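Citrinin polyketide synthase (Monascus purpureus, PDB 5MPT) assembles the keto-aldehyde precursor of the mycotoxin citrinin from malonyl-CoA units, the piece described here being its C-methyltransferase domain. Local coordinates at residues A[9-14]-A[200-205]; A[18-23]-A[191-196]; A[303-308]-A[380-385]. One frame throughout, in Å; residues are numbered along the deposited sequence.

Interaction 1: A[9-14]-A[200-205]; sequences GSILPK and RLPNTG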
loop_
_atom_site.group_PDB
_atom_site.type_symbol
_atom_site.label_atom_id
_atom_site.label_comp_id
_atom_site.label_asym_id
_atom_site.label_seq_id
_atom_site.Cartn_x
_atom_site.Cartn_y
_atom_site.Cartn_z
ATOM N N GLY A 9 4.873 20.562 -23.506
ATOM C CA GLY A 9 3.900 20.151 -22.522
ATOM C C GLY A 9 3.172 21.341 -21.918
ATOM O O GLY A 9 3.505 22.509 -22.129
ATOM N N SER A 10 2.161 21.001 -21.127
ATOM C CA SER A 10 1.324 21.989 -20.478
ATOM C C SER A 10 2.155 22.881 -19.547
ATOM O O SER A 10 3.211 22.489 -19.033
ATOM C CB SER A 10 0.229 21.253 -19.688
ATOM O OG SER A 10 -0.567 22.122 -18.876
ATOM N N ILE A 11 1.624 24.068 -19.275
ATOM C CA ILE A 11 2.128 24.922 -18.202
ATOM C C ILE A 11 1.607 24.401 -16.873
ATOM O O ILE A 11 0.420 24.063 -16.756
ATOM C CB ILE A 11 1.685 26.374 -18.417
ATOM C CG1 ILE A 11 2.303 26.909 -19.695
ATOM C CG2 ILE A 11 2.133 27.232 -17.236
ATOM C CD1 ILE A 11 1.902 28.293 -20.009
ATOM N N LEU A 12 2.459 24.395 -15.849
ATOM C CA LEU A 12 2.096 23.855 -14.532
ATOM C C LEU A 12 2.576 24.821 -13.460
ATOM O O LEU A 12 3.668 24.672 -12.911
ATOM C CB LEU A 12 2.667 22.454 -14.329
ATOM C CG LEU A 12 2.318 21.839 -13.000
ATOM C CD1 LEU A 12 0.809 21.905 -12.739
ATOM C CD2 LEU A 12 2.837 20.387 -13.023
ATOM N N PRO A 13 1.808 25.882 -13.192
ATOM C CA PRO A 13 2.242 26.858 -12.180
ATOM C C PRO A 13 2.315 26.227 -10.793
ATOM O O PRO A 13 1.487 25.383 -10.424
ATOM C CB PRO A 13 1.161 27.951 -12.243
ATOM C CG PRO A 13 0.374 27.679 -13.487
ATOM C CD PRO A 13 0.485 26.213 -13.749
ATOM N N LYS A 14 3.310 26.657 -10.002
ATOM C CA LYS A 14 3.428 26.143 -8.643
ATOM C C LYS A 14 2.165 26.418 -7.819
ATOM O O LYS A 14 1.768 25.569 -7.007
ATOM C CB LYS A 14 4.671 26.700 -7.930
ATOM C CG LYS A 14 4.831 28.191 -7.882
ATOM C CD LYS A 14 6.139 28.585 -7.178
ATOM C CE LYS A 14 6.730 29.875 -7.760
ATOM N NZ LYS A 14 7.249 29.695 -9.155
ATOM N N ARG A 200 -6.909 25.020 -12.609
ATOM C CA ARG A 200 -6.011 26.140 -12.403
ATOM C C ARG A 200 -4.899 26.174 -13.436
ATOM O O ARG A 200 -3.975 26.990 -13.317
ATOM C CB ARG A 200 -5.407 26.082 -11.005
ATOM C CG ARG A 200 -6.407 26.447 -9.911
ATOM C CD ARG A 200 -6.183 25.631 -8.628
ATOM N NE ARG A 200 -6.966 26.135 -7.500
ATOM C CZ ARG A 200 -8.139 25.649 -7.101
ATOM N NH1 ARG A 200 -8.709 24.623 -7.730
ATOM N NH2 ARG A 200 -8.753 26.211 -6.068
ATOM N N LEU A 201 -4.959 25.285 -14.447
ATOM C CA LEU A 201 -3.895 25.205 -15.433
ATOM C C LEU A 201 -4.214 26.094 -16.629
ATOM O O LEU A 201 -5.377 26.192 -17.039
ATOM C CB LEU A 201 -3.716 23.778 -15.912
ATOM C CG LEU A 201 -3.335 22.836 -14.770
ATOM C CD1 LEU A 201 -2.907 21.466 -15.303
ATOM C CD2 LEU A 201 -2.217 23.438 -13.904
ATOM N N PRO A 202 -3.198 26.756 -17.203
ATOM C CA PRO A 202 -3.379 27.395 -18.509
ATOM C C PRO A 202 -3.712 26.329 -19.536
ATOM O O PRO A 202 -3.304 25.174 -19.409
ATOM C CB PRO A 202 -2.017 28.048 -18.785
ATOM C CG PRO A 202 -1.405 28.249 -17.410
ATOM C CD PRO A 202 -1.880 27.038 -16.613
ATOM N N ASN A 203 -4.479 26.718 -20.528
ATOM C CA ASN A 203 -4.839 25.876 -21.667
ATOM C C ASN A 203 -4.062 26.352 -22.889
ATOM O O ASN A 203 -4.373 27.404 -23.466
ATOM C CB ASN A 203 -6.345 25.942 -21.919
ATOM C CG ASN A 203 -6.823 24.905 -22.915
ATOM O OD1 ASN A 203 -6.040 24.396 -23.716
ATOM N ND2 ASN A 203 -8.117 24.574 -22.861
ATOM N N THR A 204 -3.079 25.566 -23.317
ATOM C CA THR A 204 -2.302 25.871 -24.510
ATOM C C THR A 204 -2.512 24.844 -25.612
ATOM O O THR A 204 -1.890 24.955 -26.670
ATOM C CB THR A 204 -0.811 25.970 -24.187
ATOM O OG1 THR A 204 -0.386 24.765 -23.531
ATOM C CG2 THR A 204 -0.528 27.161 -23.291
ATOM N N GLY A 205 -3.407 23.877 -25.407
ATOM C CA GLY A 205 -3.542 22.755 -26.304
ATOM C C GLY A 205 -2.524 21.658 -26.090
ATOM O O GLY A 205 -2.641 20.590 -26.711
HETATM O O HOH W 1 -0.525 25.083 -20.620
#
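Ile-11, Leu-12 and Pro-13 meet Leu-201 and Pro-202 in an apolar loop-to-loop contact at the periphery of the chain, its centre about 31 Å from the chain's own, where the residues leading into helix 14-26 pass the loop leaving helix 181-198. The two run in roughly opposite senses, 143° apart, and bury 319 Å² between them. Pro-202 meets two residues of the 9-14 segment: the side chains of Pro-202 and Ile-11 cross at about a right angle, with Ile-11 CG2 3.7 Å from Pro-202 CG, while the Pro-13 and Pro-202 rings reach toward each other tip to tip, CD to CD at 3.8 Å. Leu-12 starts away from the other loop, with CG anti to its backbone N (chi1 -179°), yet a chi2 of 51° turns CD1 back to within 3.6 Å of Leu-201 CD2, and the two leucines lie side by side. Polar linkage is indirect. A single water accepts from Ile-11 N at 2.7 Å and donates both to Pro-202 O at 3.0 Å and to Thr-204 OG1 at 2.9 Å, so one molecule serves backbone groups of both loops; Thr-204 OG1 is also hydrogen-bonded to Glu-206. In the surrounding fold, Leu-12 and Leu-201 also rest on helix 14-26 through Ile-17 and Ala-16, and Ser-10 bonds by its backbone to Pro-207, just ahead of strand 208-213, and to His-280 on strand 279-285.

Interaction 2: A[18-23]-A[191-196]; sequences LDAFRI and EFFLEQ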
loop_
_atom_site.group_PDB
_atom_site.type_symbol
_atom_site.label_atom_id
_atom_site.label_comp_id
_atom_site.label_asym_id
_atom_site.label_seq_id
_atom_site.Cartn_x
_atom_site.Cartn_y
_atom_site.Cartn_z
ATOM N N LEU A 18 0.069 23.878 -5.231
ATOM C CA LEU A 18 -0.007 24.127 -3.798
ATOM C C LEU A 18 -1.424 24.461 -3.353
ATOM O O LEU A 18 -1.847 24.056 -2.261
ATOM C CB LEU A 18 0.951 25.249 -3.417
ATOM C CG LEU A 18 2.420 24.962 -3.672
ATOM C CD1 LEU A 18 3.123 26.280 -3.458
ATOM C CD2 LEU A 18 2.968 23.942 -2.767
ATOM N N ASP A 19 -2.172 25.220 -4.163
ATOM C CA ASP A 19 -3.537 25.532 -3.786
ATOM C C ASP A 19 -4.432 24.306 -3.870
ATOM O O ASP A 19 -5.259 24.078 -2.981
ATOM C CB ASP A 19 -4.072 26.673 -4.660
ATOM C CG ASP A 19 -3.314 27.984 -4.446
ATOM O OD1 ASP A 19 -2.586 28.103 -3.437
ATOM O OD2 ASP A 19 -3.490 28.919 -5.267
ATOM N N ALA A 20 -4.294 23.508 -4.925
ATOM C CA ALA A 20 -5.062 22.271 -4.996
ATOM C C ALA A 20 -4.710 21.328 -3.852
ATOM O O ALA A 20 -5.599 20.694 -3.266
ATOM C CB ALA A 20 -4.869 21.571 -6.335
ATOM N N PHE A 21 -3.420 21.178 -3.536
ATOM C CA PHE A 21 -3.073 20.239 -2.476
ATOM C C PHE A 21 -3.612 20.703 -1.136
ATOM O O PHE A 21 -4.098 19.887 -0.339
ATOM C CB PHE A 21 -1.575 20.051 -2.373
ATOM C CG PHE A 21 -1.213 18.855 -1.507
ATOM C CD1 PHE A 21 -1.449 17.580 -1.960
ATOM C CD2 PHE A 21 -0.759 19.025 -0.210
ATOM C CE1 PHE A 21 -1.187 16.471 -1.158
ATOM C CE2 PHE A 21 -0.491 17.915 0.608
ATOM C CZ PHE A 21 -0.697 16.640 0.120
ATOM N N ARG A 22 -3.545 22.009 -0.867
ATOM C CA ARG A 22 -4.050 22.500 0.405
ATOM C C ARG A 22 -5.529 22.180 0.548
ATOM O O ARG A 22 -5.969 21.669 1.590
ATOM C CB ARG A 22 -3.811 23.996 0.545
ATOM C CG ARG A 22 -4.314 24.589 1.875
ATOM C CD ARG A 22 -4.258 26.118 1.852
ATOM N NE ARG A 22 -5.034 26.663 0.734
ATOM C CZ ARG A 22 -4.528 27.081 -0.426
ATOM N NH1 ARG A 22 -5.346 27.547 -1.364
ATOM N NH2 ARG A 22 -3.213 27.051 -0.661
ATOM N N ILE A 23 -6.301 22.409 -0.516
ATOM C CA ILE A 23 -7.734 22.106 -0.483
ATOM C C ILE A 23 -7.965 20.624 -0.207
ATOM O O ILE A 23 -8.805 20.253 0.617
ATOM C CB ILE A 23 -8.397 22.540 -1.799
ATOM C CG1 ILE A 23 -8.497 24.061 -1.843
ATOM C CG2 ILE A 23 -9.772 21.950 -1.923
ATOM C CD1 ILE A 23 -8.802 24.624 -3.228
ATOM N N GLU A 191 -8.088 12.033 -6.704
ATOM C CA GLU A 191 -8.952 12.547 -7.773
ATOM C C GLU A 191 -9.329 14.004 -7.533
ATOM O O GLU A 191 -9.267 14.824 -8.442
ATOM C CB GLU A 191 -10.217 11.715 -7.918
ATOM C CG GLU A 191 -9.992 10.260 -8.291
ATOM C CD GLU A 191 -11.308 9.508 -8.309
ATOM O OE1 GLU A 191 -11.443 8.545 -7.514
ATOM O OE2 GLU A 191 -12.210 9.905 -9.090
ATOM N N PHE A 192 -9.776 14.329 -6.319
ATOM C CA PHE A 192 -10.178 15.692 -5.988
ATOM C C PHE A 192 -9.017 16.668 -6.155
ATOM O O PHE A 192 -9.156 17.748 -6.764
ATOM C CB PHE A 192 -10.747 15.693 -4.553
ATOM C CG PHE A 192 -11.144 17.033 -4.059
ATOM C CD1 PHE A 192 -11.981 17.854 -4.811
ATOM C CD2 PHE A 192 -10.684 17.485 -2.829
ATOM C CE1 PHE A 192 -12.396 19.086 -4.298
ATOM C CE2 PHE A 192 -11.059 18.732 -2.336
ATOM C CZ PHE A 192 -11.918 19.527 -3.066
ATOM N N PHE A 193 -7.840 16.274 -5.680
ATOM C CA PHE A 193 -6.664 17.108 -5.832
ATOM C C PHE A 193 -6.407 17.388 -7.308
ATOM O O PHE A 193 -6.232 18.545 -7.728
ATOM C CB PHE A 193 -5.461 16.424 -5.187
ATOM C CG PHE A 193 -4.150 16.949 -5.672
ATOM C CD1 PHE A 193 -3.779 18.263 -5.427
ATOM C CD2 PHE A 193 -3.285 16.126 -6.378
ATOM C CE1 PHE A 193 -2.593 18.786 -5.881
ATOM C CE2 PHE A 193 -2.078 16.629 -6.833
ATOM C CZ PHE A 193 -1.725 17.972 -6.599
ATOM N N LEU A 194 -6.377 16.325 -8.125
ATOM C CA LEU A 194 -6.056 16.502 -9.539
ATOM C C LEU A 194 -7.116 17.342 -10.260
ATOM O O LEU A 194 -6.778 18.165 -11.121
ATOM C CB LEU A 194 -5.892 15.146 -10.217
ATOM C CG LEU A 194 -4.635 14.368 -9.823
ATOM C CD1 LEU A 194 -4.699 12.935 -10.358
ATOM C CD2 LEU A 194 -3.368 15.092 -10.329
ATOM N N GLU A 195 -8.402 17.143 -9.937
ATOM C CA GLU A 195 -9.444 17.938 -10.566
ATOM C C GLU A 195 -9.263 19.408 -10.231
ATOM O O GLU A 195 -9.334 20.275 -11.116
ATOM C CB GLU A 195 -10.825 17.443 -10.124
ATOM C CG GLU A 195 -11.920 18.218 -10.787
ATOM C CD GLU A 195 -13.274 17.563 -10.679
ATOM O OE1 GLU A 195 -13.464 16.752 -9.763
ATOM O OE2 GLU A 195 -14.152 17.849 -11.518
ATOM N N GLN A 196 -8.996 19.713 -8.959
ATOM C CA GLN A 196 -8.814 21.109 -8.568
ATOM C C GLN A 196 -7.542 21.675 -9.180
ATOM O O GLN A 196 -7.458 22.875 -9.499
ATOM C CB GLN A 196 -8.775 21.205 -7.042
ATOM C CG GLN A 196 -10.118 20.918 -6.386
ATOM C CD GLN A 196 -11.159 21.942 -6.807
ATOM O OE1 GLN A 196 -10.890 23.142 -6.835
ATOM N NE2 GLN A 196 -12.302 21.461 -7.243
#
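Phe-193 offers one ring face to the edge of Phe-21, a T-shaped pair with centroids 5.8 Å apart and planes at 83°. The approach is off centre: Phe-21 CD1 stands above the Phe-193 plane toward the rim. With CG anti to its backbone N (chi1 161°), Phe-193 carries CG toward the backbone of Phe-21, and the edge of the ring lies against the opposing helix, Phe-193 CE1 being 3.5 Å from Phe-21 N. Ala-20 sits where the helices come closest. Its CB is 3.6 Å from both Phe-193 CD1 and Phe-193 O, and 4.0 Å from Gln-196 CB. That small methyl group is consistent with the short 8.3 Å separation of the axes of segments 18-23 and 191-196, which are roughly antiparallel, 147° between their N-to-C directions. On the partly exposed flank Ile-23 crosses Phe-192 at about a right angle, and Ile-23 CG2 comes to 3.4 Å from Phe-192 CZ, a tight approach. Charged groups point elsewhere: Asp-19 and Arg-22 form a salt bridge within their own helix, while Glu-191 and Glu-195 pair with Lys-223 and Arg-230 on helix 221-231. Cohesion between the two segments therefore comes from aromatic and methyl packing, with the T-shaped pair as its orientation-dependent element.

Interaction 3: A[303-308]-A[380-385]; sequences RILRPD and ALASEP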
loop_
_atom_site.group_PDB
_atom_site.type_symbol
_atom_site.label_atom_id
_atom_site.label_comp_id
_atom_site.label_asym_id
_atom_site.label_seq_id
_atom_site.Cartn_x
_atom_site.Cartn_y
_atom_site.Cartn_z
ATOM N N ARG A 303 14.385 12.601 -11.600
ATOM C CA ARG A 303 15.000 12.902 -12.887
ATOM C C ARG A 303 14.003 12.769 -14.026
ATOM O O ARG A 303 14.178 13.394 -15.071
ATOM C CB ARG A 303 16.199 11.964 -13.082
ATOM C CG ARG A 303 17.053 12.224 -14.347
ATOM C CD ARG A 303 17.580 13.658 -14.444
ATOM N NE ARG A 303 18.478 14.006 -13.338
ATOM C CZ ARG A 303 19.774 14.283 -13.459
ATOM N NH1 ARG A 303 20.370 14.276 -14.646
ATOM N NH2 ARG A 303 20.480 14.581 -12.376
ATOM N N ILE A 304 12.949 11.980 -13.827
ATOM C CA ILE A 304 11.889 11.828 -14.817
ATOM C C ILE A 304 10.923 13.007 -14.784
ATOM O O ILE A 304 10.217 13.249 -15.770
ATOM C CB ILE A 304 11.166 10.492 -14.564
ATOM C CG1 ILE A 304 12.144 9.324 -14.811
ATOM C CG2 ILE A 304 9.955 10.308 -15.455
ATOM C CD1 ILE A 304 11.665 7.979 -14.247
ATOM N N LEU A 305 10.917 13.770 -13.702
ATOM C CA LEU A 305 10.011 14.912 -13.597
ATOM C C LEU A 305 10.568 16.096 -14.352
ATOM O O LEU A 305 11.771 16.385 -14.300
ATOM C CB LEU A 305 9.799 15.332 -12.146
ATOM C CG LEU A 305 8.989 14.346 -11.304
ATOM C CD1 LEU A 305 8.919 14.768 -9.849
ATOM C CD2 LEU A 305 7.580 14.201 -11.860
ATOM N N ARG A 306 9.676 16.789 -15.051
ATOM C CA ARG A 306 9.969 18.149 -15.463
ATOM C C ARG A 306 10.276 19.004 -14.230
ATOM O O ARG A 306 9.792 18.710 -13.133
ATOM C CB ARG A 306 8.779 18.745 -16.204
ATOM C CG ARG A 306 8.380 18.038 -17.482
ATOM C CD ARG A 306 6.964 18.406 -17.849
ATOM N NE ARG A 306 6.759 19.859 -17.852
ATOM C CZ ARG A 306 6.877 20.632 -18.940
ATOM N NH1 ARG A 306 7.140 20.075 -20.098
ATOM N NH2 ARG A 306 6.670 21.956 -18.882
ATOM N N PRO A 307 11.055 20.083 -14.392
ATOM C CA PRO A 307 11.324 20.992 -13.262
ATOM C C PRO A 307 10.076 21.555 -12.627
ATOM O O PRO A 307 10.095 21.871 -11.431
ATOM C CB PRO A 307 12.153 22.116 -13.914
ATOM C CG PRO A 307 12.781 21.495 -15.032
ATOM C CD PRO A 307 11.863 20.441 -15.564
ATOM N N ASP A 308 8.998 21.715 -13.389
ATOM C CA ASP A 308 7.754 22.235 -12.847
ATOM C C ASP A 308 6.829 21.133 -12.328
ATOM O O ASP A 308 5.703 21.432 -11.923
ATOM C CB ASP A 308 7.026 23.107 -13.888
ATOM C CG ASP A 308 6.628 22.343 -15.147
ATOM O OD1 ASP A 308 6.700 21.124 -15.145
ATOM O OD2 ASP A 308 6.235 22.947 -16.170
ATOM N N ALA A 380 5.555 15.853 -3.515
ATOM C CA ALA A 380 6.951 16.276 -3.534
ATOM C C ALA A 380 7.223 16.994 -4.855
ATOM O O ALA A 380 7.124 16.397 -5.931
ATOM C CB ALA A 380 7.873 15.084 -3.334
ATOM N N LEU A 381 7.501 18.278 -4.762
ATOM C CA LEU A 381 7.746 19.096 -5.937
ATOM C C LEU A 381 9.197 18.970 -6.373
ATOM O O LEU A 381 10.122 18.970 -5.547
ATOM C CB LEU A 381 7.409 20.555 -5.645
ATOM C CG LEU A 381 5.934 20.958 -5.720
ATOM C CD1 LEU A 381 5.069 20.175 -4.803
ATOM C CD2 LEU A 381 5.807 22.459 -5.434
ATOM N N ALA A 382 9.391 18.857 -7.685
ATOM C CA ALA A 382 10.750 18.711 -8.213
ATOM C C ALA A 382 11.639 19.905 -7.891
ATOM O O ALA A 382 12.850 19.722 -7.709
ATOM C CB ALA A 382 10.731 18.509 -9.720
ATOM N N SER A 383 11.082 21.127 -7.883
ATOM C CA SER A 383 11.798 22.363 -7.604
ATOM C C SER A 383 11.195 23.093 -6.404
ATOM O O SER A 383 10.034 22.882 -6.036
ATOM C CB SER A 383 11.749 23.305 -8.812
ATOM O OG SER A 383 12.067 22.635 -10.017
ATOM N N GLU A 384 12.002 24.019 -5.810
ATOM C CA GLU A 384 11.613 24.766 -4.608
ATOM C C GLU A 384 10.817 26.018 -4.985
ATOM O O GLU A 384 11.301 26.833 -5.782
ATOM C CB GLU A 384 12.847 25.166 -3.806
ATOM C CG GLU A 384 12.561 25.968 -2.547
ATOM C CD GLU A 384 13.833 26.449 -1.872
ATOM O OE1 GLU A 384 14.903 26.385 -2.513
ATOM O OE2 GLU A 384 13.762 26.896 -0.708
ATOM N N PRO A 385 9.607 26.227 -4.432
ATOM C CA PRO A 385 8.857 27.445 -4.778
ATOM C C PRO A 385 9.421 28.702 -4.115
ATOM O O PRO A 385 9.455 29.754 -4.761
ATOM C CB PRO A 385 7.442 27.142 -4.266
ATOM C CG PRO A 385 7.654 26.195 -3.123
ATOM C CD PRO A 385 8.883 25.384 -3.458
HETATM O O HOH W 2 8.346 21.516 -9.273
#
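Ser-383 meets Pro-307 just beyond the end of strand 375-381, in the Rossmann-like methyltransferase fold whose mixed sheet has the order 3-2-1-4-5-7-6. Ser-383 CB lies 3.4 Å from Pro-307 O. Turned anti to the carbonyl carbon (chi1 -47°), Ser-383 OG donates to Pro-307 O; the modelled 2.5 Å is unusually short, and the exact length is doubtful. The donor is tilted 21° from the carbonyl plane, with a C=O...OG angle of 129°. Ser-383 OG also touches Pro-307 CB. A water donates to Pro-307 O at 2.8 Å and in turn accepts from Ser-383 N, so side chain and backbone of the one serine both lead to a single carbonyl. Next to this polar point, Ala-382 directs its methyl at the 303-308 segment: CB is 3.5 Å from Arg-306 O and 4.1 Å from Leu-305 CB, and Leu-305 itself also packs on Ile-282 of strand 279-285. The carbonyl of Ala-382, just before the serine, is hydrogen-bonded to His-302. At the corner the chain turns at 307-308, Arg-306 holds Asp-308 side-on with two nitrogens, Arg-306 NE to Asp-308 OD1 at 3.0 Å and Arg-306 NH2 to Asp-308 OD2 at 2.9 Å, both acceptors used on their syn sides.

All three contacts lie on the same side of the chain's centre. The centre of interaction 1 is about 15 Å from that of either other contact, and those of interactions 2 and 3 are about 17 Å apart. Interaction 2 is nested along the chain within the loop closed by interaction 1, and Arg-200 NH2 packs 3.3 Å from Ile-23 CD1 between them. Leu-12 CD2 approaches Asp-308 O to 3.2 Å, joining interactions 1 and 3, and Leu-18 CD2 lies 4.2 Å from Leu-381 CD2, joining 2 and 3. Interactions 1 and 3 are remote from the catalytic residues, whereas in interaction 2 the Phe-21 side chain is about 11 Å from that of active-site Glu-315.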